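Local coordinates for protein DsbA-like disulfide oxidoreductase (Wolbachia endosymbiont of Drosophila melanogaster, PDB 6EEZ) that probably catalyses thiol-disulfide exchange as a DsbA-like enzyme of the thioredoxin superfamily, acting as a disulfide isomerase that assembles into a homotrimer, at residues Asp117-Asn121 with Ile122-Glu126; Arg148-Val151 with Arg152-Val156; Gly171-Asp174 with Leu175-Arg179. One frame throughout, in Å; residues are numbered along the deposited sequence.

Contact 1: residues Asp117-Asn121 with Ile122-Glu126; sequences DIVKN and IGIDE
Ile-124 N donates to Val-119 O (3.2 Å) and Gly-123 N to Lys-120 O (3.3 Å), the pair of bonds that closes helix 112-121 as a Schellman motif. Gly-123 is its C-prime residue and has a positive phi of 101°. Ile-122 N adds a weak bond to Ile-118 O. The Ile-122 side chain turns back against the last turn of the helix. Ile-122 CG1 lies between its own backbone N and carbonyl carbon (chi1 65°), and it meets Ile-118 O at 3.3 Å. Val-119 CG1 lies 3.6 Å from Ile-124 CB, and both side chains also touch Phe-129 of helix 126-135. On the outer side, Lys-120 bends at chi2 and chi4 and passes over the start of the next helix. Lys-120 CE touches Glu-126 CB at 3.4 Å, and Lys-120 NZ reaches Glu-126 OE2 in a long salt bridge of 3.6 Å. Asp-125 caps that helix through OD2, which accepts from Asp-128 N. The chemistry therefore divides: backbone bonds and apolar contacts make the turn, while the long ion pair probably adds only modest attraction on the exposed side.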
ATOM      1  N   ASP A 117       9.114  -0.063 -18.607  1.00 67.49           N
ATOM      2  CA  ASP A 117       9.281  -1.498 -18.793  1.00 67.56           C
ATOM      3  C   ASP A 117       8.240  -2.254 -17.974  1.00 65.77           C
ATOM      4  O   ASP A 117       7.725  -3.277 -18.410  1.00 65.74           O
ATOM      5  CB  ASP A 117      10.688  -1.950 -18.388  1.00 68.38           C
ATOM      6  CG  ASP A 117      11.773  -1.313 -19.222  1.00 72.01           C
ATOM      7  OD1 ASP A 117      11.523  -0.996 -20.410  1.00 74.52           O
ATOM      8  OD2 ASP A 117      12.886  -1.138 -18.681  1.00 72.64           O
ATOM      9  N   ILE A 118       7.925  -1.742 -16.789  1.00 59.41           N
ATOM     10  CA  ILE A 118       6.946  -2.387 -15.929  1.00 57.54           C
ATOM     11  C   ILE A 118       5.528  -2.156 -16.458  1.00 57.04           C
ATOM     12  O   ILE A 118       4.703  -3.064 -16.462  1.00 55.97           O
ATOM     13  CB  ILE A 118       7.057  -1.883 -14.471  1.00 56.09           C
ATOM     14  CG1 ILE A 118       8.351  -2.394 -13.837  1.00 56.04           C
ATOM     15  CG2 ILE A 118       5.833  -2.327 -13.636  1.00 54.36           C
ATOM     16  CD1 ILE A 118       8.589  -1.898 -12.393  1.00 54.31           C
ATOM     17  N   VAL A 119       5.245  -0.936 -16.900  1.00 60.11           N
ATOM     18  CA  VAL A 119       3.919  -0.614 -17.400  1.00 60.33           C
ATOM     19  C   VAL A 119       3.639  -1.426 -18.664  1.00 61.49           C
ATOM     20  O   VAL A 119       2.493  -1.761 -18.958  1.00 61.38           O
ATOM     21  CB  VAL A 119       3.776   0.891 -17.684  1.00 61.43           C
ATOM     22  CG1 VAL A 119       2.435   1.202 -18.290  1.00 61.55           C
ATOM     23  CG2 VAL A 119       3.926   1.683 -16.401  1.00 60.64           C
ATOM     24  N   LYS A 120       4.692  -1.762 -19.398  1.00 63.22           N
ATOM     25  CA  LYS A 120       4.542  -2.584 -20.589  1.00 64.52           C
ATOM     26  C   LYS A 120       4.322  -4.055 -20.271  1.00 63.21           C
ATOM     27  O   LYS A 120       3.525  -4.720 -20.934  1.00 63.48           O
ATOM     28  CB  LYS A 120       5.768  -2.452 -21.492  1.00 67.01           C
ATOM     29  CG  LYS A 120       6.020  -1.053 -22.014  1.00 69.08           C
ATOM     30  CD  LYS A 120       4.791  -0.445 -22.672  1.00 69.72           C
ATOM     31  CE  LYS A 120       5.125   0.879 -23.316  1.00 72.39           C
ATOM     32  NZ  LYS A 120       6.198   0.747 -24.366  1.00 75.71           N
ATOM     33  N   ASN A 121       5.044  -4.579 -19.286  1.00 62.39           N
ATOM     34  CA  ASN A 121       4.979  -6.012 -18.996  1.00 61.71           C
ATOM     35  C   ASN A 121       3.647  -6.431 -18.369  1.00 59.53           C
ATOM     36  O   ASN A 121       3.320  -7.622 -18.320  1.00 59.00           O
ATOM     37  CB  ASN A 121       6.132  -6.413 -18.080  1.00 61.52           C
ATOM     38  CG  ASN A 121       7.476  -6.327 -18.767  1.00 63.38           C
ATOM     39  OD1 ASN A 121       7.592  -6.555 -19.978  1.00 65.87           O
ATOM     40  ND2 ASN A 121       8.503  -5.999 -18.004  1.00 63.15           N
ATOM     41  N   ILE A 122       2.875  -5.452 -17.899  1.00 55.10           N
ATOM     42  CA  ILE A 122       1.601  -5.752 -17.249  1.00 53.27           C
ATOM     43  C   ILE A 122       0.395  -5.442 -18.137  1.00 53.75           C
ATOM     44  O   ILE A 122      -0.744  -5.514 -17.674  1.00 52.06           O
ATOM     45  CB  ILE A 122       1.469  -4.989 -15.914  1.00 51.79           C
ATOM     46  CG1 ILE A 122       1.406  -3.478 -16.144  1.00 52.44           C
ATOM     47  CG2 ILE A 122       2.634  -5.349 -15.008  1.00 51.28           C
ATOM     48  CD1 ILE A 122       1.117  -2.683 -14.856  1.00 51.20           C
ATOM     49  N   GLY A 123       0.644  -5.095 -19.396  1.00 62.72           N
ATOM     50  CA  GLY A 123      -0.415  -5.006 -20.388  1.00 63.80           C
ATOM     51  C   GLY A 123      -0.929  -3.613 -20.718  1.00 64.81           C
ATOM     52  O   GLY A 123      -1.870  -3.472 -21.506  1.00 65.94           O
ATOM     53  N   ILE A 124      -0.305  -2.587 -20.147  1.00 58.97           N
ATOM     54  CA  ILE A 124      -0.754  -1.209 -20.327  1.00 60.32           C
ATOM     55  C   ILE A 124       0.035  -0.439 -21.397  1.00 62.50           C
ATOM     56  O   ILE A 124       1.259  -0.498 -21.445  1.00 63.26           O
ATOM     57  CB  ILE A 124      -0.691  -0.465 -18.965  1.00 59.72           C
ATOM     58  CG1 ILE A 124      -1.943  -0.802 -18.158  1.00 57.81           C
ATOM     59  CG2 ILE A 124      -0.598   1.066 -19.133  1.00 61.52           C
ATOM     60  CD1 ILE A 124      -1.838  -0.480 -16.725  1.00 56.32           C
ATOM     61  N   ASP A 125      -0.678   0.294 -22.248  1.00 66.42           N
ATOM     62  CA  ASP A 125      -0.060   1.026 -23.353  1.00 69.93           C
ATOM     63  C   ASP A 125       0.566   2.336 -22.883  1.00 70.24           C
ATOM     64  O   ASP A 125      -0.010   3.047 -22.058  1.00 69.06           O
ATOM     65  CB  ASP A 125      -1.106   1.287 -24.445  1.00 72.93           C
ATOM     66  CG  ASP A 125      -0.757   2.469 -25.340  1.00 76.73           C
ATOM     67  OD1 ASP A 125      -0.100   2.277 -26.388  1.00 80.31           O
ATOM     68  OD2 ASP A 125      -1.173   3.594 -24.994  1.00 76.56           O
ATOM     69  N   GLU A 126       1.749   2.646 -23.404  1.00 71.30           N
ATOM     70  CA  GLU A 126       2.492   3.826 -22.967  1.00 71.60           C
ATOM     71  C   GLU A 126       1.654   5.101 -23.026  1.00 72.48           C
ATOM     72  O   GLU A 126       1.748   5.946 -22.138  1.00 72.55           O
ATOM     73  CB  GLU A 126       3.756   4.005 -23.810  1.00 76.41           C
ATOM     74  CG  GLU A 126       4.467   5.335 -23.604  1.00 79.44           C
ATOM     75  CD  GLU A 126       5.894   5.318 -24.124  1.00 83.48           C
ATOM     76  OE1 GLU A 126       6.634   6.282 -23.842  1.00 85.60           O
ATOM     77  OE2 GLU A 126       6.277   4.340 -24.804  1.00 84.59           O
TER

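Contact 2: residues Arg148-Val151 with Arg152-Val156; sequences RLLV and RDLGV
Leu-150 and Leu-154 meet one helical turn apart through different first torsions. Leu-150 has CG opposite its backbone N (chi1 -174°). Leu-154 has CG opposite its carbonyl carbon (chi1 -72°). These are the last two turns of helix 137-154 in the thioredoxin-like fold. The two leucine chains lie side by side and point the same way, with Leu-150 CG 4.1 Å from Leu-154 CD1. The i to i+4 bonds run from Arg-152 N to Arg-148 O, from Asp-153 N to Leu-149 O (2.7 Å) and from Leu-154 N to Leu-150 O (2.9 Å). The series fades at Gly-155, where phi turns positive. Gly-155 N bonds to Arg-152 O at 2.9 Å and only weakly to Val-151 O. The apolar face looks into the domain. Leu-150 and Val-151 touch Phe-40 of strand 36-41, and Leu-154 and Val-156 touch Phe-161 of strand 161-164. The end of Arg-148 leads away from the last turn, and Arg-148 NE hydrogen-bonds to Pro-72 O. On the exposed side, the Arg-152 chain bends at chi2 and chi3. Its aliphatic base stays against the preceding turn, with Arg-152 CG 3.3 Å from Arg-148 O.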
ATOM      1  N   ARG A 148       0.878  10.413   3.266  1.00 39.60           N
ATOM      2  CA  ARG A 148       2.043  10.863   4.004  1.00 38.28           C
ATOM      3  C   ARG A 148       1.635  11.478   5.347  1.00 38.72           C
ATOM      4  O   ARG A 148       2.257  11.222   6.372  1.00 36.71           O
ATOM      5  CB  ARG A 148       2.840  11.879   3.189  1.00 39.04           C
ATOM      6  CG  ARG A 148       3.636  11.265   2.059  1.00 38.98           C
ATOM      7  CD  ARG A 148       4.192  12.360   1.160  1.00 40.57           C
ATOM      8  NE  ARG A 148       5.322  11.869   0.371  1.00 40.07           N
ATOM      9  CZ  ARG A 148       5.906  12.559  -0.599  1.00 41.49           C
ATOM     10  NH1 ARG A 148       5.452  13.771  -0.909  1.00 43.40           N
ATOM     11  NH2 ARG A 148       6.951  12.042  -1.247  1.00 41.31           N
ATOM     12  N   LEU A 149       0.594  12.301   5.334  1.00 42.93           N
ATOM     13  CA  LEU A 149       0.115  12.921   6.561  1.00 43.78           C
ATOM     14  C   LEU A 149      -0.416  11.855   7.526  1.00 42.93           C
ATOM     15  O   LEU A 149      -0.218  11.955   8.746  1.00 42.93           O
ATOM     16  CB  LEU A 149      -0.962  13.956   6.247  1.00 45.52           C
ATOM     17  CG  LEU A 149      -0.427  15.310   5.791  1.00 46.30           C
ATOM     18  CD1 LEU A 149      -1.491  16.112   5.045  1.00 47.79           C
ATOM     19  CD2 LEU A 149       0.081  16.112   6.987  1.00 46.33           C
ATOM     20  N   LEU A 150      -1.073  10.831   6.973  1.00 36.59           N
ATOM     21  CA  LEU A 150      -1.577   9.746   7.787  1.00 35.31           C
ATOM     22  C   LEU A 150      -0.426   8.997   8.440  1.00 32.56           C
ATOM     23  O   LEU A 150      -0.483   8.708   9.640  1.00 31.75           O
ATOM     24  CB  LEU A 150      -2.436   8.774   6.962  1.00 34.61           C
ATOM     25  CG  LEU A 150      -3.131   7.673   7.765  1.00 31.97           C
ATOM     26  CD1 LEU A 150      -3.953   8.255   8.900  1.00 32.81           C
ATOM     27  CD2 LEU A 150      -4.036   6.845   6.853  1.00 30.59           C
ATOM     28  N   VAL A 151       0.605   8.651   7.662  1.00 34.20           N
ATOM     29  CA  VAL A 151       1.818   8.081   8.255  1.00 31.86           C
ATOM     30  C   VAL A 151       2.360   8.997   9.368  1.00 32.76           C
ATOM     31  O   VAL A 151       2.752   8.498  10.414  1.00 31.50           O
ATOM     32  CB  VAL A 151       2.926   7.839   7.207  1.00 30.74           C
ATOM     33  CG1 VAL A 151       4.245   7.512   7.901  1.00 29.53           C
ATOM     34  CG2 VAL A 151       2.518   6.712   6.205  1.00 30.04           C
ATOM     35  N   ARG A 152       2.386  10.313   9.155  1.00 35.55           N
ATOM     36  CA  ARG A 152       2.842  11.222  10.210  1.00 36.59           C
ATOM     37  C   ARG A 152       1.924  11.118  11.438  1.00 38.02           C
ATOM     38  O   ARG A 152       2.404  11.005  12.559  1.00 37.95           O
ATOM     39  CB  ARG A 152       2.891  12.682   9.739  1.00 38.36           C
ATOM     40  CG  ARG A 152       3.882  12.978   8.631  1.00 37.54           C
ATOM     41  CD  ARG A 152       5.316  13.065   9.137  1.00 36.80           C
ATOM     42  NE  ARG A 152       5.567  14.133  10.104  1.00 38.00           N
ATOM     43  CZ  ARG A 152       5.964  15.371   9.795  1.00 40.16           C
ATOM     44  NH1 ARG A 152       6.126  15.727   8.534  1.00 40.92           N
ATOM     45  NH2 ARG A 152       6.197  16.270  10.753  1.00 42.67           N
ATOM     46  N   ASP A 153       0.611  11.141  11.217  1.00 35.54           N
ATOM     47  CA  ASP A 153      -0.358  11.139  12.325  1.00 37.01           C
ATOM     48  C   ASP A 153      -0.299   9.869  13.159  1.00 35.32           C
ATOM     49  O   ASP A 153      -0.570   9.885  14.362  1.00 36.95           O
ATOM     50  CB  ASP A 153      -1.783  11.314  11.797  1.00 38.36           C
ATOM     51  CG  ASP A 153      -2.050  12.708  11.293  1.00 39.58           C
ATOM     52  OD1 ASP A 153      -1.334  13.642  11.723  1.00 40.08           O
ATOM     53  OD2 ASP A 153      -2.972  12.874  10.466  1.00 39.67           O
ATOM     54  N   LEU A 154       0.071   8.773  12.520  1.00 33.73           N
ATOM     55  CA  LEU A 154       0.158   7.498  13.197  1.00 31.27           C
ATOM     56  C   LEU A 154       1.506   7.373  13.879  1.00 31.39           C
ATOM     57  O   LEU A 154       1.712   6.467  14.664  1.00 30.32           O
ATOM     58  CB  LEU A 154      -0.083   6.342  12.203  1.00 28.85           C
ATOM     59  CG  LEU A 154      -1.534   6.173  11.701  1.00 28.88           C
ATOM     60  CD1 LEU A 154      -1.643   5.118  10.613  1.00 27.85           C
ATOM     61  CD2 LEU A 154      -2.477   5.828  12.845  1.00 29.57           C
ATOM     62  N   GLY A 155       2.438   8.271  13.552  1.00 33.19           N
ATOM     63  CA  GLY A 155       3.705   8.383  14.259  1.00 35.77           C
ATOM     64  C   GLY A 155       4.684   7.221  14.181  1.00 35.93           C
ATOM     65  O   GLY A 155       5.629   7.152  14.961  1.00 37.83           O
ATOM     66  N   VAL A 156       4.481   6.318  13.233  1.00 31.23           N
ATOM     67  CA  VAL A 156       5.360   5.163  13.070  1.00 30.68           C
ATOM     68  C   VAL A 156       6.794   5.566  12.692  1.00 31.63           C
ATOM     69  O   VAL A 156       7.760   5.018  13.231  1.00 32.53           O
ATOM     70  CB  VAL A 156       4.816   4.202  12.002  1.00 28.56           C
ATOM     71  CG1 VAL A 156       5.765   3.034  11.822  1.00 28.73           C
ATOM     72  CG2 VAL A 156       3.423   3.707  12.394  1.00 27.75           C
TER

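Contact 3: residues Gly171-Asp174 with Leu175-Arg179; sequences GATD and LNVLR
Thr-173 CG2 touches Leu-178 CD2 at 3.7 Å, the closest contact between these two side chains, which approach at a slant. The methyl CG2 is opposite the Thr-173 backbone N, and this turns it toward the helix. Thr-173 CG2 also lies 4.1 Å from Val-177 CB. Beside this apolar pair, Asp-174 sits at the N-cap position of helix 175-185. Its side chain makes no capping bond. The Asp-174 backbone O instead accepts from Val-177 N at 3.2 Å, and more weakly from Leu-178 N at 3.4 Å. Two N-H groups of the first turn thus share one oxygen. The Asp-174 and Asn-176 side chains run alongside one another, their carboxylate and amide planes 30° apart, and Asn-176 OD1 comes 3.1 Å from Asp-174 CB. Further along, Leu-175 CD2 rests 3.8 Å above the centre of the Arg-179 guanidinium. Arg-179 NE is held in a salt bridge by Asp-61 OD2. Residues 171-174 link strand 167-170 to helix 175-185. Leu-178 packs on Phe-169, Leu-162 and Ile-164 of the sheet, while Leu-175 faces Leu-58 of helix 52-60.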
ATOM      1  N   GLY A 171       7.201  -2.996  10.435  1.00 33.42           N
ATOM      2  CA  GLY A 171       8.344  -3.709   9.876  1.00 33.95           C
ATOM      3  C   GLY A 171       7.965  -5.025   9.189  1.00 33.70           C
ATOM      4  O   GLY A 171       6.820  -5.216   8.794  1.00 32.68           O
ATOM      5  N   ALA A 172       8.936  -5.924   9.046  1.00 38.30           N
ATOM      6  CA  ALA A 172       8.731  -7.190   8.348  1.00 38.94           C
ATOM      7  C   ALA A 172       8.110  -8.211   9.274  1.00 41.38           C
ATOM      8  O   ALA A 172       8.780  -9.111   9.760  1.00 44.22           O
ATOM      9  CB  ALA A 172      10.027  -7.722   7.807  1.00 39.30           C
ATOM     10  N   THR A 173       6.822  -8.067   9.500  1.00 39.88           N
ATOM     11  CA  THR A 173       6.098  -8.948  10.390  1.00 41.08           C
ATOM     12  C   THR A 173       5.950 -10.313   9.778  1.00 41.59           C
ATOM     13  O   THR A 173       5.559 -10.429   8.627  1.00 40.39           O
ATOM     14  CB  THR A 173       4.692  -8.403  10.692  1.00 40.40           C
ATOM     15  OG1 THR A 173       4.797  -7.035  11.090  1.00 40.23           O
ATOM     16  CG2 THR A 173       4.023  -9.213  11.778  1.00 41.69           C
ATOM     17  N   ASP A 174       6.231 -11.342  10.561  1.00 45.71           N
ATOM     18  CA  ASP A 174       6.033 -12.717  10.116  1.00 46.08           C
ATOM     19  C   ASP A 174       4.586 -12.967   9.702  1.00 44.62           C
ATOM     20  O   ASP A 174       3.638 -12.477  10.335  1.00 44.69           O
ATOM     21  CB  ASP A 174       6.436 -13.693  11.221  1.00 48.83           C
ATOM     22  CG  ASP A 174       7.944 -13.704  11.469  1.00 50.59           C
ATOM     23  OD1 ASP A 174       8.710 -13.395  10.521  1.00 50.00           O
ATOM     24  OD2 ASP A 174       8.363 -14.042  12.602  1.00 52.73           O
ATOM     25  N   LEU A 175       4.433 -13.746   8.639  1.00 40.39           N
ATOM     26  CA  LEU A 175       3.126 -14.053   8.064  1.00 39.31           C
ATOM     27  C   LEU A 175       2.187 -14.740   9.057  1.00 40.74           C
ATOM     28  O   LEU A 175       0.994 -14.462   9.071  1.00 39.76           O
ATOM     29  CB  LEU A 175       3.299 -14.939   6.819  1.00 39.35           C
ATOM     30  CG  LEU A 175       2.037 -15.236   6.000  1.00 38.62           C
ATOM     31  CD1 LEU A 175       1.278 -13.964   5.668  1.00 36.36           C
ATOM     32  CD2 LEU A 175       2.392 -16.010   4.699  1.00 39.94           C
ATOM     33  N   ASN A 176       2.733 -15.624   9.890  1.00 51.66           N
ATOM     34  CA  ASN A 176       1.922 -16.386  10.833  1.00 53.76           C
ATOM     35  C   ASN A 176       1.271 -15.500  11.892  1.00 54.21           C
ATOM     36  O   ASN A 176       0.213 -15.827  12.415  1.00 55.34           O
ATOM     37  CB  ASN A 176       2.770 -17.468  11.514  1.00 56.99           C
ATOM     38  CG  ASN A 176       3.890 -16.887  12.365  1.00 58.59           C
ATOM     39  OD1 ASN A 176       4.817 -16.269  11.848  1.00 58.17           O
ATOM     40  ND2 ASN A 176       3.821 -17.103  13.675  1.00 60.83           N
ATOM     41  N   VAL A 177       1.901 -14.375  12.203  1.00 41.11           N
ATOM     42  CA  VAL A 177       1.345 -13.442  13.183  1.00 41.17           C
ATOM     43  C   VAL A 177       0.175 -12.707  12.578  1.00 39.74           C
ATOM     44  O   VAL A 177      -0.877 -12.548  13.203  1.00 40.41           O
ATOM     45  CB  VAL A 177       2.393 -12.444  13.648  1.00 41.18           C
ATOM     46  CG1 VAL A 177       1.769 -11.347  14.549  1.00 41.66           C
ATOM     47  CG2 VAL A 177       3.498 -13.178  14.361  1.00 42.55           C
ATOM     48  N   LEU A 178       0.365 -12.258  11.350  1.00 38.14           N
ATOM     49  CA  LEU A 178      -0.699 -11.616  10.614  1.00 36.38           C
ATOM     50  C   LEU A 178      -1.880 -12.567  10.421  1.00 36.84           C
ATOM     51  O   LEU A 178      -3.029 -12.167  10.575  1.00 36.72           O
ATOM     52  CB  LEU A 178      -0.183 -11.123   9.267  1.00 34.54           C
ATOM     53  CG  LEU A 178       0.994 -10.138   9.309  1.00 34.40           C
ATOM     54  CD1 LEU A 178       1.321  -9.728   7.880  1.00 32.47           C
ATOM     55  CD2 LEU A 178       0.744  -8.868  10.176  1.00 35.00           C
ATOM     56  N   ARG A 179      -1.605 -13.835  10.129  1.00 39.35           N
ATOM     57  CA  ARG A 179      -2.686 -14.797   9.864  1.00 39.99           C
ATOM     58  C   ARG A 179      -3.530 -15.107  11.109  1.00 42.37           C
ATOM     59  O   ARG A 179      -4.745 -15.262  11.013  1.00 42.35           O
ATOM     60  CB  ARG A 179      -2.120 -16.110   9.286  1.00 40.29           C
ATOM     61  CG  ARG A 179      -1.881 -16.060   7.775  1.00 38.71           C
ATOM     62  CD  ARG A 179      -1.314 -17.356   7.223  1.00 40.53           C
ATOM     63  NE  ARG A 179      -1.346 -17.373   5.753  1.00 39.86           N
ATOM     64  CZ  ARG A 179      -0.654 -18.223   4.992  1.00 41.15           C
ATOM     65  NH1 ARG A 179       0.135 -19.124   5.556  1.00 43.22           N
ATOM     66  NH2 ARG A 179      -0.738 -18.155   3.670  1.00 40.88           N
TER

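The three contacts lie in series along the chain, each at the end or start of a helix. Contacts 2 and 3 are near neighbours, with centres 21 Å apart and nearest atoms about 6 Å apart. They pack on opposite faces of strands 161-164 and 167-170: Val-156 of contact 2 touches Phe-161 and Val-170, whereas Leu-178 of contact 3 touches Leu-162 and Phe-169. Contact 1 stands apart in the helical region, its centre 32 Å from that of contact 2 and 31 Å from that of contact 3. Contacts 1 and 2 lie on opposite sides of the chain centre. None of the three includes the disulfide Cys-45 to Cys-48, the CxxC site probably responsible for thiol-disulfide exchange.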